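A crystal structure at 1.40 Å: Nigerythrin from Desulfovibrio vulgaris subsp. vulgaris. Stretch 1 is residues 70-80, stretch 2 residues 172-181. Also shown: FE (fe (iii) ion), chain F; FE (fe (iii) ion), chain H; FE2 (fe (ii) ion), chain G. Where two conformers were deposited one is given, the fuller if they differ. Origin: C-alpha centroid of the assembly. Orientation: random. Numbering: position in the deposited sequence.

Stretch 1 70-80: AAAELIHIGLE
Stretch 2 172-181: HLCPICGYIH

Residues 70-80 form an uninterrupted stretch of α-helix, with phi/psi near -63/-41 and i to i+4 hydrogen bonds running from Leu 74 N to Ala 70 O (3.0 Å) through Glu 80 N to His 76 O (2.9 Å). Against it lies a metal-binding loop between two short strands, 172-173 and 180-181, which are paired by His 172 N to His 181 O (2.8 Å) and His 181 N to His 172 O (2.9 Å). The closest backbone approach is between the CA atoms of Ala 72 and Gly 178, 4.3 Å apart; Ile 75 CA and Cys 177 CA are 6.3 Å apart. No direct hydrogen bond crosses the contact, which buries 352 Å².

Ala 71, Ala 72, Ile 75 and Leu 79 direct their CA-to-CB bonds toward the loop. Leu 173, a t/p rotamer (175°, 66°), points back and spreads its methyls over the two alanines: CD2 is 3.4 Å from Ala 71 CB, and CD1 is 3.7 Å from Ala 72 CB. Ile 75 is m/t (-72°, 175°). Its extended CD1 reaches Leu 173 CD2 at 4.1 Å and also meets backbone oxygens, lying 3.5 Å from both Cys 174 O and Cys 177 O and 3.8 Å from Pro 175 O, while its CG2 is 3.5 Å from Ile 176 O. This side chain thus packs largely against the loop backbone, whose Pro 175, Ile 176 and Cys 177 side chains start away from the helix. Leu 79, also m/t, adds CD1 at 3.9 Å from Ile 176 O.

Gly 178 (phi/psi -83/7) permits the close approach at Ala 72, whose CB is 3.6 Å from Gly 178 CA. A CB on the glycine would fall 2.6 Å from His 76 NE2. His 76 (chi1 -66°, chi2 168°) starts sideways, but its ring end swings nearer, and water 1 bridges the stretches, 2.7 Å from His 76 NE2 and accepting from Gly 178 N at 2.7 Å. At the other ring nitrogen, His 76 ND1 makes a weak hydrogen bond to Glu 73 OE1 (3.2 Å). Glu 73, m/m with chi3 -32°, starts away from the loop and bridges two irons, its OE1 2.2 Å from the chain F iron and its OE2 2.0 Å from FE2.

Cys 174 (t, 178°) and Cys 177 (p, 84°) converge on the chain H iron, each SG 2.3 Å from FE. Their sulfurs also accept backbone hydrogen bonds: Ile 176 N to Cys 174 SG is 3.6 Å, and Tyr 179 N to Cys 177 SG is 3.5 Å.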

# COMPACT_ATOMS: atom_id res chain seq x y z
N ALA B 70 -6.03 3.97 -14.63
CA ALA B 70 -6.30 3.16 -15.80
C ALA B 70 -5.53 3.79 -16.96
O ALA B 70 -4.88 3.09 -17.75
CB ALA B 70 -7.79 3.15 -16.11
N ALA B 71 -5.58 5.11 -17.05
CA ALA B 71 -4.87 5.82 -18.11
C ALA B 71 -3.37 5.56 -18.01
O ALA B 71 -2.68 5.43 -19.02
CB ALA B 71 -5.17 7.31 -18.03
N ALA B 72 -2.87 5.48 -16.78
CA ALA B 72 -1.46 5.20 -16.56
C ALA B 72 -1.10 3.82 -17.10
O ALA B 72 -0.06 3.65 -17.72
CB ALA B 72 -1.13 5.28 -15.07
N GLU B 73 -1.97 2.84 -16.87
CA GLU B 73 -1.69 1.50 -17.36
C GLU B 73 -1.69 1.49 -18.88
O GLU B 73 -0.94 0.72 -19.50
CB GLU B 73 -2.72 0.50 -16.82
CG GLU B 73 -2.92 0.50 -15.30
CD GLU B 73 -1.63 0.44 -14.50
OE1 GLU B 73 -0.64 -0.17 -14.97
OE2 GLU B 73 -1.61 0.98 -13.38
N LEU B 74 -2.51 2.34 -19.50
CA LEU B 74 -2.56 2.41 -20.95
C LEU B 74 -1.24 2.95 -21.49
O LEU B 74 -0.79 2.57 -22.57
CB LEU B 74 -3.73 3.29 -21.40
CG LEU B 74 -4.05 3.24 -22.89
CD1 LEU B 74 -4.33 1.80 -23.31
CD2 LEU B 74 -5.26 4.12 -23.17
N ILE B 75 -0.61 3.85 -20.72
CA ILE B 75 0.68 4.41 -21.10
C ILE B 75 1.70 3.28 -21.03
O ILE B 75 2.56 3.16 -21.90
CB ILE B 75 1.08 5.57 -20.15
CG1 ILE B 75 0.20 6.78 -20.43
CG2 ILE B 75 2.56 5.92 -20.33
CD1 ILE B 75 0.41 7.93 -19.48
N HIS B 76 1.61 2.44 -20.00
CA HIS B 76 2.53 1.32 -19.85
C HIS B 76 2.38 0.38 -21.05
O HIS B 76 3.37 -0.06 -21.63
CB HIS B 76 2.23 0.56 -18.56
CG HIS B 76 2.52 1.36 -17.32
ND1 HIS B 76 2.11 0.97 -16.07
CD2 HIS B 76 3.18 2.53 -17.16
CE1 HIS B 76 2.50 1.87 -15.18
NE2 HIS B 76 3.15 2.83 -15.82
N ILE B 77 1.14 0.08 -21.41
CA ILE B 77 0.89 -0.79 -22.56
C ILE B 77 1.53 -0.20 -23.81
O ILE B 77 2.16 -0.91 -24.59
CB ILE B 77 -0.62 -0.98 -22.79
CG1 ILE B 77 -1.20 -1.81 -21.65
CG2 ILE B 77 -0.86 -1.64 -24.14
CD1 ILE B 77 -2.71 -1.85 -21.62
N GLY B 78 1.37 1.11 -23.99
CA GLY B 78 1.95 1.77 -25.15
C GLY B 78 3.45 1.61 -25.21
O GLY B 78 4.02 1.33 -26.27
N LEU B 79 4.11 1.80 -24.07
CA LEU B 79 5.57 1.68 -24.01
C LEU B 79 6.02 0.26 -24.32
O LEU B 79 6.98 0.04 -25.05
CB LEU B 79 6.08 2.08 -22.62
CG LEU B 79 5.89 3.54 -22.21
CD1 LEU B 79 6.33 3.71 -20.77
CD2 LEU B 79 6.70 4.44 -23.13
N GLU B 80 5.31 -0.72 -23.75
CA GLU B 80 5.64 -2.12 -23.95
C GLU B 80 5.32 -2.58 -25.36
O GLU B 80 6.11 -3.28 -26.00
CB GLU B 80 4.90 -2.96 -22.90
CG GLU B 80 5.42 -2.65 -21.49
CD GLU B 80 4.46 -3.00 -20.36
OE1 GLU B 80 3.31 -3.43 -20.62
OE2 GLU B 80 4.87 -2.84 -19.20
N HIS B 172 -3.15 14.44 -11.20
CA HIS B 172 -2.41 14.76 -12.41
C HIS B 172 -1.57 13.59 -12.86
O HIS B 172 -0.76 13.06 -12.10
CB HIS B 172 -1.54 15.98 -12.14
CG HIS B 172 -2.33 17.20 -11.76
ND1 HIS B 172 -3.01 17.96 -12.69
CD2 HIS B 172 -2.59 17.75 -10.55
CE1 HIS B 172 -3.65 18.93 -12.06
NE2 HIS B 172 -3.41 18.82 -10.77
N LEU B 173 -1.78 13.18 -14.11
CA LEU B 173 -1.08 12.06 -14.71
C LEU B 173 -0.01 12.55 -15.67
O LEU B 173 -0.26 13.41 -16.52
CB LEU B 173 -2.06 11.17 -15.46
CG LEU B 173 -1.46 10.00 -16.25
CD1 LEU B 173 -0.83 9.00 -15.29
CD2 LEU B 173 -2.55 9.32 -17.06
N CYS B 174 1.18 11.98 -15.55
CA CYS B 174 2.28 12.35 -16.43
C CYS B 174 1.92 11.96 -17.87
O CYS B 174 1.20 11.00 -18.09
CB CYS B 174 3.54 11.62 -15.98
SG CYS B 174 4.97 11.95 -17.02
N PRO B 175 2.43 12.71 -18.86
CA PRO B 175 2.13 12.39 -20.26
C PRO B 175 2.81 11.13 -20.79
O PRO B 175 2.27 10.45 -21.66
CB PRO B 175 2.63 13.63 -21.01
CG PRO B 175 2.61 14.71 -19.99
CD PRO B 175 3.08 14.02 -18.74
N ILE B 176 4.00 10.81 -20.27
CA ILE B 176 4.75 9.66 -20.77
C ILE B 176 5.05 8.52 -19.80
O ILE B 176 5.69 7.54 -20.18
CB ILE B 176 6.07 10.11 -21.42
CG1 ILE B 176 6.95 10.81 -20.38
CG2 ILE B 176 5.77 11.05 -22.59
CD1 ILE B 176 8.35 11.12 -20.89
N CYS B 177 4.63 8.65 -18.55
CA CYS B 177 4.82 7.55 -17.61
C CYS B 177 3.59 7.51 -16.72
O CYS B 177 2.72 8.38 -16.83
CB CYS B 177 6.12 7.71 -16.80
SG CYS B 177 6.09 8.75 -15.33
N GLY B 178 3.51 6.51 -15.86
CA GLY B 178 2.34 6.38 -15.02
C GLY B 178 2.26 7.19 -13.75
O GLY B 178 1.34 6.99 -12.96
N TYR B 179 3.20 8.10 -13.53
CA TYR B 179 3.18 8.89 -12.31
C TYR B 179 1.90 9.70 -12.15
O TYR B 179 1.45 10.37 -13.08
CB TYR B 179 4.38 9.83 -12.26
CG TYR B 179 4.40 10.67 -11.00
CD1 TYR B 179 4.70 10.10 -9.76
CD2 TYR B 179 4.09 12.03 -11.04
CE1 TYR B 179 4.69 10.87 -8.60
CE2 TYR B 179 4.09 12.81 -9.89
CZ TYR B 179 4.39 12.22 -8.67
OH TYR B 179 4.40 12.99 -7.53
N ILE B 180 1.33 9.64 -10.96
CA ILE B 180 0.13 10.38 -10.63
C ILE B 180 0.38 11.18 -9.37
O ILE B 180 0.89 10.65 -8.39
CB ILE B 180 -1.06 9.43 -10.37
CG1 ILE B 180 -1.44 8.71 -11.66
CG2 ILE B 180 -2.25 10.22 -9.82
CD1 ILE B 180 -2.47 7.61 -11.48
N HIS B 181 0.03 12.46 -9.42
CA HIS B 181 0.20 13.33 -8.27
C HIS B 181 -1.17 13.83 -7.84
O HIS B 181 -2.00 14.18 -8.68
CB HIS B 181 1.07 14.53 -8.61
CG HIS B 181 1.60 15.24 -7.40
ND1 HIS B 181 2.79 14.88 -6.79
CD2 HIS B 181 1.08 16.24 -6.65
CE1 HIS B 181 2.97 15.63 -5.72
NE2 HIS B 181 1.95 16.46 -5.61
FE FE F . 0.27 -1.93 -14.05
FE FE H . 6.66 10.90 -15.87
FE FE2 G . -0.41 0.62 -11.80
O HOH W 1 5.28 4.50 -15.81
O HOH W 2 -0.75 -1.52 -12.43